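Long-range contacts in cyclic UMP-AMP synthase (Rhodothermus marinus SG0.5JP17-172, PDB 6E0K), which synthesises the second messenger 3',3'-cUAMP from UTP and ATP in a bacterial CBASS antiphage defence system: residues A[3-8]-A[230-235]; A[51-56]-A[185-190]; A[194-199]-A[277-282]. All blocks are in the same frame, centred on the assembly; numbering follows the deposited sequence.

Interaction 1 of 3, residues A[3-8]-A[230-235]; sequences VPESQL and TFKDTF
Glu5 reaches from the first turn of helix 5-11 to the first turn of helix 231-244. CB lies over the aliphatic part of Lys232, 3.9 Å from Lys232 CD. CG stands anti to the backbone N (chi1 173°), and a bend at chi2 (80°) swings the carboxylate onto the N terminus of the other helix. There the two oxygens divide the work. OE2 takes the amide of Phe231 on its syn lone pair, with Phe231 N to Glu5 OE2 at 2.8 Å. OE1 receives Lys232 N at 2.9 Å, this donor sitting 26° above the carboxylate plane. Two backbone N-H groups thus fix the rotation of the carboxylate, whose charge would be favoured by the helix dipole. One turn further along helix 5-11, Leu8 packs beside it, with Leu8 CB 3.6 Å from Phe231 CB. Leu8 CD1 meets Lys232 CA and CG, each at 3.6 Å, and Leu8 CD2 packs on Phe235 CD2. Trp283 touches the side chains of Leu8 and Val3. Thr230, just before helix 231-244, caps it locally, its OG1 accepting Asp233 N at 3.0 Å; this N-cap is joined by a carboxylate distant in sequence, binding the first-turn amides of a helix N terminus.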
loop_
_atom_site.group_PDB
_atom_site.type_symbol
_atom_site.label_atom_id
_atom_site.label_comp_id
_atom_site.label_asym_id
_atom_site.label_seq_id
_atom_site.Cartn_x
_atom_site.Cartn_y
_atom_site.Cartn_z
ATOM N N VAL A 3 8.246 16.678 21.265
ATOM C CA VAL A 3 8.595 15.285 21.541
ATOM C C VAL A 3 10.110 15.134 21.486
ATOM O O VAL A 3 10.742 15.596 20.524
ATOM C CB VAL A 3 7.912 14.319 20.560
ATOM C CG1 VAL A 3 8.257 12.876 20.927
ATOM C CG2 VAL A 3 6.403 14.514 20.571
ATOM N N PRO A 4 10.725 14.502 22.488
ATOM C CA PRO A 4 12.176 14.281 22.460
ATOM C C PRO A 4 12.627 13.551 21.203
ATOM O O PRO A 4 11.940 12.665 20.684
ATOM C CB PRO A 4 12.418 13.426 23.705
ATOM C CG PRO A 4 11.334 13.857 24.656
ATOM C CD PRO A 4 10.124 14.088 23.768
ATOM N N GLU A 5 13.823 13.918 20.736
ATOM C CA GLU A 5 14.371 13.310 19.525
ATOM C C GLU A 5 14.486 11.798 19.664
ATOM O O GLU A 5 14.174 11.058 18.721
ATOM C CB GLU A 5 15.738 13.916 19.209
ATOM C CG GLU A 5 16.470 13.244 18.055
ATOM C CD GLU A 5 15.970 13.704 16.704
ATOM O OE1 GLU A 5 15.319 14.772 16.650
ATOM O OE2 GLU A 5 16.241 13.006 15.699
ATOM N N SER A 6 14.933 11.321 20.833
ATOM C CA SER A 6 15.099 9.885 21.034
ATOM C C SER A 6 13.776 9.140 20.949
ATOM O O SER A 6 13.750 7.970 20.543
ATOM C CB SER A 6 15.749 9.616 22.385
ATOM O OG SER A 6 14.970 10.182 23.431
ATOM N N GLN A 7 12.681 9.771 21.373
ATOM C CA GLN A 7 11.373 9.148 21.226
ATOM C C GLN A 7 10.972 9.066 19.760
ATOM O O GLN A 7 10.486 8.028 19.301
ATOM C CB GLN A 7 10.322 9.925 22.026
ATOM C CG GLN A 7 8.914 9.351 21.917
ATOM C CD GLN A 7 8.818 7.948 22.482
ATOM O OE1 GLN A 7 8.733 7.763 23.698
ATOM N NE2 GLN A 7 8.852 6.951 21.606
ATOM N N LEU A 8 11.158 10.154 19.013
ATOM C CA LEU A 8 10.852 10.112 17.590
ATOM C C LEU A 8 11.726 9.093 16.875
ATOM O O LEU A 8 11.250 8.377 15.986
ATOM C CB LEU A 8 11.036 11.498 16.979
ATOM C CG LEU A 8 10.162 12.585 17.603
ATOM C CD1 LEU A 8 10.537 13.932 17.008
ATOM C CD2 LEU A 8 8.688 12.282 17.339
ATOM N N THR A 230 17.021 16.153 11.516
ATOM C CA THR A 230 16.690 15.401 12.713
ATOM C C THR A 230 15.239 14.979 12.602
ATOM O O THR A 230 14.479 15.517 11.793
ATOM C CB THR A 230 16.879 16.213 14.001
ATOM O OG1 THR A 230 15.956 17.311 14.020
ATOM C CG2 THR A 230 18.297 16.746 14.119
ATOM N N PHE A 231 14.835 14.037 13.452
ATOM C CA PHE A 231 13.427 13.670 13.439
ATOM C C PHE A 231 12.554 14.790 13.988
ATOM O O PHE A 231 11.422 14.950 13.535
ATOM C CB PHE A 231 13.214 12.353 14.183
ATOM C CG PHE A 231 13.670 11.167 13.394
ATOM C CD1 PHE A 231 12.922 10.726 12.313
ATOM C CD2 PHE A 231 14.855 10.525 13.695
ATOM C CE1 PHE A 231 13.335 9.644 11.550
ATOM C CE2 PHE A 231 15.285 9.445 12.931
ATOM C CZ PHE A 231 14.526 9.000 11.865
ATOM N N LYS A 232 13.061 15.582 14.937
ATOM C CA LYS A 232 12.277 16.706 15.449
ATOM C C LYS A 232 12.027 17.734 14.353
ATOM O O LYS A 232 10.902 18.221 14.183
ATOM C CB LYS A 232 12.983 17.356 16.640
ATOM C CG LYS A 232 12.901 16.539 17.914
ATOM C CD LYS A 232 13.676 17.188 19.050
ATOM C CE LYS A 232 12.815 18.134 19.857
ATOM N NZ LYS A 232 13.551 18.500 21.094
ATOM N N ASP A 233 13.072 18.083 13.601
ATOM C CA ASP A 233 12.904 19.046 12.519
ATOM C C ASP A 233 12.010 18.486 11.425
ATOM O O ASP A 233 11.220 19.223 10.825
ATOM C CB ASP A 233 14.263 19.449 11.945
ATOM C CG ASP A 233 15.104 20.223 12.944
ATOM O OD1 ASP A 233 14.519 20.989 13.735
ATOM O OD2 ASP A 233 16.338 20.056 12.946
ATOM N N THR A 234 12.123 17.183 11.148
ATOM C CA THR A 234 11.279 16.574 10.131
ATOM C C THR A 234 9.829 16.538 10.586
ATOM O O THR A 234 8.924 16.903 9.824
ATOM C CB THR A 234 11.777 15.167 9.801
ATOM O OG1 THR A 234 13.089 15.251 9.232
ATOM C CG2 THR A 234 10.841 14.501 8.803
ATOM N N PHE A 235 9.588 16.123 11.836
ATOM C CA PHE A 235 8.221 16.078 12.348
ATOM C C PHE A 235 7.540 17.429 12.153
ATOM O O PHE A 235 6.455 17.512 11.571
ATOM C CB PHE A 235 8.230 15.673 13.833
ATOM C CG PHE A 235 6.854 15.398 14.423
ATOM C CD1 PHE A 235 5.970 16.439 14.680
ATOM C CD2 PHE A 235 6.473 14.105 14.756
ATOM C CE1 PHE A 235 4.715 16.197 15.233
ATOM C CE2 PHE A 235 5.211 13.853 15.318
ATOM C CZ PHE A 235 4.339 14.905 15.549
#

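Interaction 2 of 3, residues A[51-56]-A[185-190]; sequences NSTNIR and WYKPTI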
loop_
_atom_site.group_PDB
_atom_site.type_symbol
_atom_site.label_atom_id
_atom_site.label_comp_id
_atom_site.label_asym_id
_atom_site.label_seq_id
_atom_site.Cartn_x
_atom_site.Cartn_y
_atom_site.Cartn_z
ATOM N N ASN A 51 7.396 -1.951 1.172
ATOM C CA ASN A 51 7.786 -0.554 1.107
ATOM C C ASN A 51 8.634 -0.130 2.286
ATOM O O ASN A 51 8.934 1.064 2.421
ATOM C CB ASN A 51 6.545 0.327 0.983
ATOM C CG ASN A 51 5.932 0.238 -0.405
ATOM O OD1 ASN A 51 6.347 0.947 -1.319
ATOM N ND2 ASN A 51 4.981 -0.670 -0.578
ATOM N N SER A 52 9.059 -1.094 3.110
ATOM C CA SER A 52 9.900 -0.851 4.279
ATOM C C SER A 52 9.258 0.122 5.250
ATOM O O SER A 52 9.958 0.836 5.964
ATOM C CB SER A 52 11.292 -0.344 3.889
ATOM O OG SER A 52 11.937 -1.265 3.040
ATOM N N THR A 53 7.931 0.150 5.314
ATOM C CA THR A 53 7.248 1.013 6.266
ATOM C C THR A 53 6.537 0.230 7.355
ATOM O O THR A 53 5.746 0.813 8.104
ATOM C CB THR A 53 6.246 1.920 5.545
ATOM O OG1 THR A 53 5.312 1.107 4.829
ATOM C CG2 THR A 53 6.963 2.818 4.557
ATOM N N ASN A 54 6.830 -1.064 7.499
ATOM C CA ASN A 54 6.221 -1.848 8.567
ATOM C C ASN A 54 6.778 -1.437 9.933
ATOM O O ASN A 54 7.996 -1.312 10.112
ATOM C CB ASN A 54 6.453 -3.346 8.331
ATOM C CG ASN A 54 7.926 -3.697 8.217
ATOM O OD1 ASN A 54 8.614 -3.243 7.293
ATOM N ND2 ASN A 54 8.413 -4.513 9.143
ATOM N N ILE A 55 5.880 -1.187 10.889
ATOM C CA ILE A 55 6.313 -0.839 12.244
ATOM C C ILE A 55 6.314 -2.040 13.176
ATOM O O ILE A 55 6.822 -1.936 14.306
ATOM C CB ILE A 55 5.463 0.309 12.837
ATOM C CG1 ILE A 55 3.980 -0.067 12.878
ATOM C CG2 ILE A 55 5.693 1.601 12.043
ATOM C CD1 ILE A 55 3.109 0.936 13.632
ATOM N N ARG A 56 5.789 -3.183 12.736
ATOM C CA ARG A 56 5.896 -4.436 13.471
ATOM C C ARG A 56 6.497 -5.497 12.560
ATOM O O ARG A 56 6.611 -5.316 11.341
ATOM C CB ARG A 56 4.534 -4.915 13.995
ATOM C CG ARG A 56 3.780 -3.871 14.825
ATOM C CD ARG A 56 2.556 -4.474 15.475
ATOM N NE ARG A 56 2.921 -5.642 16.271
ATOM C CZ ARG A 56 3.289 -5.602 17.546
ATOM N NH1 ARG A 56 3.342 -4.444 18.196
ATOM N NH2 ARG A 56 3.604 -6.725 18.177
ATOM N N TRP A 185 15.554 9.478 4.314
ATOM C CA TRP A 185 14.723 9.918 5.422
ATOM C C TRP A 185 13.238 9.655 5.216
ATOM O O TRP A 185 12.484 9.662 6.196
ATOM C CB TRP A 185 14.913 11.419 5.668
ATOM C CG TRP A 185 16.135 11.732 6.488
ATOM C CD1 TRP A 185 17.421 11.872 6.034
ATOM C CD2 TRP A 185 16.187 11.919 7.904
ATOM N NE1 TRP A 185 18.265 12.155 7.084
ATOM C CE2 TRP A 185 17.532 12.192 8.241
ATOM C CE3 TRP A 185 15.226 11.901 8.918
ATOM C CZ2 TRP A 185 17.938 12.427 9.550
ATOM C CZ3 TRP A 185 15.631 12.146 10.219
ATOM C CH2 TRP A 185 16.976 12.407 10.523
ATOM N N TYR A 186 12.796 9.447 3.973
ATOM C CA TYR A 186 11.361 9.339 3.721
ATOM C C TYR A 186 10.740 8.143 4.444
ATOM O O TYR A 186 9.735 8.289 5.147
ATOM C CB TYR A 186 11.110 9.266 2.209
ATOM C CG TYR A 186 9.657 9.083 1.819
ATOM C CD1 TYR A 186 8.677 9.962 2.286
ATOM C CD2 TYR A 186 9.262 8.052 0.967
ATOM C CE1 TYR A 186 7.355 9.803 1.927
ATOM C CE2 TYR A 186 7.939 7.884 0.608
ATOM C CZ TYR A 186 6.987 8.775 1.096
ATOM O OH TYR A 186 5.673 8.587 0.736
ATOM N N LYS A 187 11.326 6.961 4.307
ATOM C CA LYS A 187 10.682 5.798 4.918
ATOM C C LYS A 187 10.763 5.836 6.445
ATOM O O LYS A 187 9.762 5.536 7.106
ATOM C CB LYS A 187 11.279 4.495 4.367
ATOM C CG LYS A 187 11.101 4.359 2.867
ATOM C CD LYS A 187 9.656 4.468 2.449
ATOM C CE LYS A 187 9.511 4.235 0.949
ATOM N NZ LYS A 187 10.028 2.892 0.541
ATOM N N PRO A 188 11.902 6.192 7.063
ATOM C CA PRO A 188 11.883 6.360 8.527
ATOM C C PRO A 188 10.858 7.375 8.986
ATOM O O PRO A 188 10.278 7.214 10.066
ATOM C CB PRO A 188 13.314 6.815 8.861
ATOM C CG PRO A 188 14.154 6.262 7.726
ATOM C CD PRO A 188 13.262 6.340 6.507
ATOM N N THR A 189 10.620 8.422 8.193
ATOM C CA THR A 189 9.640 9.426 8.592
ATOM C C THR A 189 8.229 8.854 8.551
ATOM O O THR A 189 7.425 9.108 9.456
ATOM C CB THR A 189 9.767 10.665 7.698
ATOM O OG1 THR A 189 11.060 11.255 7.912
ATOM C CG2 THR A 189 8.702 11.702 8.061
ATOM N N ILE A 190 7.906 8.073 7.514
ATOM C CA ILE A 190 6.618 7.389 7.482
ATOM C C ILE A 190 6.440 6.542 8.730
ATOM O O ILE A 190 5.386 6.566 9.378
ATOM C CB ILE A 190 6.493 6.523 6.220
ATOM C CG1 ILE A 190 6.378 7.398 4.970
ATOM C CG2 ILE A 190 5.282 5.605 6.334
ATOM C CD1 ILE A 190 6.465 6.553 3.692
HETATM O O HOH W 1 8.520 2.340 -1.824
#
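The contact between the loop 51-56 and the first turn of helix 186-202 has a polar and an apolar part, and Lys187 has a share in both. In the polar part its chain, bent at chi2 and again at chi4 (59°), brings the ammonium to the backbone carbonyl of Asn51, with Lys187 NZ 2.8 Å from Asn51 O. The donor approaches 36° above the carbonyl plane, at a C=O...N angle of 130°. A water gives the same ammonium a second partner: it accepts from Lys187 NZ at 2.9 Å and donates to Asn51 OD1 at 2.6 Å. Asn51 therefore serves one lysine twice, the main chain directly and the side chain through the water, while Asn51 ND2 binds Gly47 O.

The apolar part centres on the methyl of Thr53. Its CG2 touches Ile190 CG2 at 3.7 Å and Lys187 CD at 3.8 Å, and it also meets Ile190 CD1. OG1 of Thr53 is bonded to Glu216, so the two branches of this residue have separate tasks.

The loop is shaped by a Schellman motif closing helix 47-50, with Ser52 at C-prime and Thr53 N bonded to Ser48 O; Gly47 and Ser48 both bind ATP. Beyond this turn the chain runs on to strand 61-68, while helix 168-181 borders Asn51 and helix 212-220 lies against Ile190.

Interaction 3 of 3, residues A[194-199]-A[277-282]; sequences KNARTY and RYMDDL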
loop_
_atom_site.group_PDB
_atom_site.type_symbol
_atom_site.label_atom_id
_atom_site.label_comp_id
_atom_site.label_asym_id
_atom_site.label_seq_id
_atom_site.Cartn_x
_atom_site.Cartn_y
_atom_site.Cartn_z
ATOM N N LYS A 194 3.598 6.728 11.610
ATOM C CA LYS A 194 2.777 5.558 11.920
ATOM C C LYS A 194 2.840 5.205 13.399
ATOM O O LYS A 194 1.815 4.898 14.019
ATOM C CB LYS A 194 3.218 4.353 11.076
ATOM C CG LYS A 194 2.732 4.385 9.657
ATOM C CD LYS A 194 3.257 3.139 8.957
ATOM C CE LYS A 194 2.695 2.941 7.589
ATOM N NZ LYS A 194 2.977 1.503 7.243
ATOM N N ASN A 195 4.043 5.172 13.968
ATOM C CA ASN A 195 4.154 4.854 15.390
ATOM C C ASN A 195 3.581 5.961 16.274
ATOM O O ASN A 195 3.017 5.667 17.339
ATOM C CB ASN A 195 5.608 4.570 15.750
ATOM C CG ASN A 195 5.942 3.083 15.714
ATOM O OD1 ASN A 195 5.176 2.233 16.190
ATOM N ND2 ASN A 195 7.088 2.761 15.137
ATOM N N ALA A 196 3.715 7.223 15.866
ATOM C CA ALA A 196 3.070 8.302 16.615
ATOM C C ALA A 196 1.557 8.118 16.627
ATOM O O ALA A 196 0.913 8.218 17.678
ATOM C CB ALA A 196 3.454 9.652 16.013
ATOM N N ARG A 197 0.981 7.830 15.457
ATOM C CA ARG A 197 -0.442 7.526 15.342
ATOM C C ARG A 197 -0.845 6.368 16.251
ATOM O O ARG A 197 -1.818 6.464 17.009
ATOM C CB ARG A 197 -0.759 7.201 13.875
ATOM C CG ARG A 197 -2.139 6.618 13.601
ATOM C CD ARG A 197 -2.072 5.725 12.362
ATOM N NE ARG A 197 -1.194 4.602 12.623
ATOM C CZ ARG A 197 -0.797 3.689 11.737
ATOM N NH1 ARG A 197 -1.183 3.711 10.454
ATOM N NH2 ARG A 197 0.004 2.724 12.154
ATOM N N THR A 198 -0.114 5.253 16.177
ATOM C CA THR A 198 -0.474 4.063 16.941
ATOM C C THR A 198 -0.315 4.292 18.442
ATOM O O THR A 198 -1.122 3.798 19.235
ATOM C CB THR A 198 0.364 2.884 16.447
ATOM O OG1 THR A 198 -0.027 2.606 15.098
ATOM C CG2 THR A 198 0.156 1.643 17.307
ATOM N N TYR A 199 0.694 5.065 18.843
ATOM C CA TYR A 199 0.814 5.464 20.243
ATOM C C TYR A 199 -0.451 6.169 20.727
ATOM O O TYR A 199 -0.947 5.889 21.829
ATOM C CB TYR A 199 2.049 6.356 20.408
ATOM C CG TYR A 199 2.166 7.083 21.727
ATOM C CD1 TYR A 199 1.696 8.375 21.872
ATOM C CD2 TYR A 199 2.787 6.486 22.805
ATOM C CE1 TYR A 199 1.807 9.042 23.071
ATOM C CE2 TYR A 199 2.912 7.155 24.002
ATOM C CZ TYR A 199 2.415 8.429 24.124
ATOM O OH TYR A 199 2.528 9.104 25.316
ATOM N N ARG A 277 -4.221 17.699 13.356
ATOM C CA ARG A 277 -4.563 18.197 14.691
ATOM C C ARG A 277 -4.029 17.275 15.783
ATOM O O ARG A 277 -3.518 17.747 16.808
ATOM C CB ARG A 277 -6.080 18.368 14.836
ATOM C CG ARG A 277 -6.644 19.567 14.112
ATOM C CD ARG A 277 -8.086 19.853 14.524
ATOM N NE ARG A 277 -9.019 18.769 14.216
ATOM C CZ ARG A 277 -9.659 18.630 13.060
ATOM N NH1 ARG A 277 -9.442 19.481 12.062
ATOM N NH2 ARG A 277 -10.513 17.628 12.899
ATOM N N TYR A 278 -4.121 15.955 15.580
ATOM C CA TYR A 278 -3.640 15.042 16.608
ATOM C C TYR A 278 -2.115 15.085 16.710
ATOM O O TYR A 278 -1.558 14.995 17.810
ATOM C CB TYR A 278 -4.143 13.613 16.338
ATOM C CG TYR A 278 -5.533 13.334 16.894
ATOM C CD1 TYR A 278 -6.670 13.833 16.268
ATOM C CD2 TYR A 278 -5.698 12.568 18.043
ATOM C CE1 TYR A 278 -7.940 13.566 16.771
ATOM C CE2 TYR A 278 -6.955 12.306 18.554
ATOM C CZ TYR A 278 -8.069 12.809 17.922
ATOM O OH TYR A 278 -9.339 12.556 18.425
ATOM N N MET A 279 -1.423 15.263 15.582
ATOM C CA MET A 279 0.030 15.405 15.638
ATOM C C MET A 279 0.432 16.698 16.330
ATOM O O MET A 279 1.377 16.708 17.123
ATOM C CB MET A 279 0.618 15.349 14.230
ATOM C CG MET A 279 0.482 13.979 13.578
ATOM S SD MET A 279 1.319 12.614 14.464
ATOM C CE MET A 279 -0.078 11.801 15.237
ATOM N N ASP A 280 -0.281 17.794 16.046
ATOM C CA ASP A 280 -0.045 19.049 16.752
ATOM C C ASP A 280 -0.188 18.862 18.257
ATOM O O ASP A 280 0.657 19.317 19.037
ATOM C CB ASP A 280 -1.046 20.102 16.281
ATOM C CG ASP A 280 -0.593 20.875 15.062
ATOM O OD1 ASP A 280 0.617 20.926 14.762
ATOM O OD2 ASP A 280 -1.481 21.479 14.414
ATOM N N ASP A 281 -1.293 18.239 18.683
ATOM C CA ASP A 281 -1.560 18.081 20.113
ATOM C C ASP A 281 -0.515 17.197 20.770
ATOM O O ASP A 281 -0.095 17.462 21.901
ATOM C CB ASP A 281 -2.944 17.469 20.348
ATOM C CG ASP A 281 -4.079 18.412 20.054
ATOM O OD1 ASP A 281 -3.860 19.639 19.980
ATOM O OD2 ASP A 281 -5.214 17.900 19.920
ATOM N N LEU A 282 -0.113 16.117 20.092
ATOM C CA LEU A 282 0.937 15.246 20.615
ATOM C C LEU A 282 2.215 16.032 20.860
ATOM O O LEU A 282 2.837 15.936 21.929
ATOM C CB LEU A 282 1.186 14.109 19.619
ATOM C CG LEU A 282 2.371 13.195 19.874
ATOM C CD1 LEU A 282 2.109 12.359 21.126
ATOM C CD2 LEU A 282 2.554 12.298 18.652
#
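Ala196 CB is the central point of this crossing, touched by two side chains of helix 269-285. Leu282 CD2 comes within 3.8 Å of Ala196 CB, and Met279 SD lies 4.0 Å from the same methyl. The thioether reaches it through bends at chi2 (-61°) and chi3 (104°), which carry Met279 CE on to the backbone N of Arg197 at 4.1 Å. Leu282 forks: while CD2 meets the alanine, CD1 turns to the tyrosine one turn further along, with Tyr199 CE1 to Leu282 CD1 at 3.9 Å. The side-chain contacts are apolar, and no hydrogen bond passes between the two segments.

The axes of the short helical segments come within 10.8 Å and cross at 82°, so the helices meet nearly at right angles. The contact is accordingly compact, burying 174 Å² in total, and it belongs to the helical part of the CD-NTase fold.

Further out, Leu200 of helix 186-202 packs on both Met279 and Leu282, Phe235 and Ile239 of helix 231-244 also touch Met279, and Trp11 meets the Tyr199 ring. On helix 186-202 the polar side chains serve other partners. Arg197 NH2 donates to Thr198 OG1 at 2.9 Å, close to the guanidinium plane, and Arg197 NH1 bonds Ala210 O and Ser212 OG, the latter at the start of helix 212-220. Ser212 and Lys194 both bind ATP, and Lys194 NZ is bonded to Thr53 O.

Overall arrangement
From the N terminus, residues 3-8 open the longest loop, which interaction 1 closes only at helix 231-244. Interaction 2, between 51-56 and 185-190, is nested within it and joins the loop after helix 47-50 to the start of helix 186-202. That helix then supplies the first segment of interaction 3, so the two follow in series. Interaction 3 closes at 277-282, beyond the end of interaction 1, and these two loops cross. The contacts also touch directly: Phe231 and Thr230 pack on Trp185, Phe235 CZ on Met279 O, and Ile55 CG2 on Lys194 CB. Helix 186-202, which itself holds Lys194 of the ATP site, thus contacts the loop after helix 47-50 and the helices near both termini.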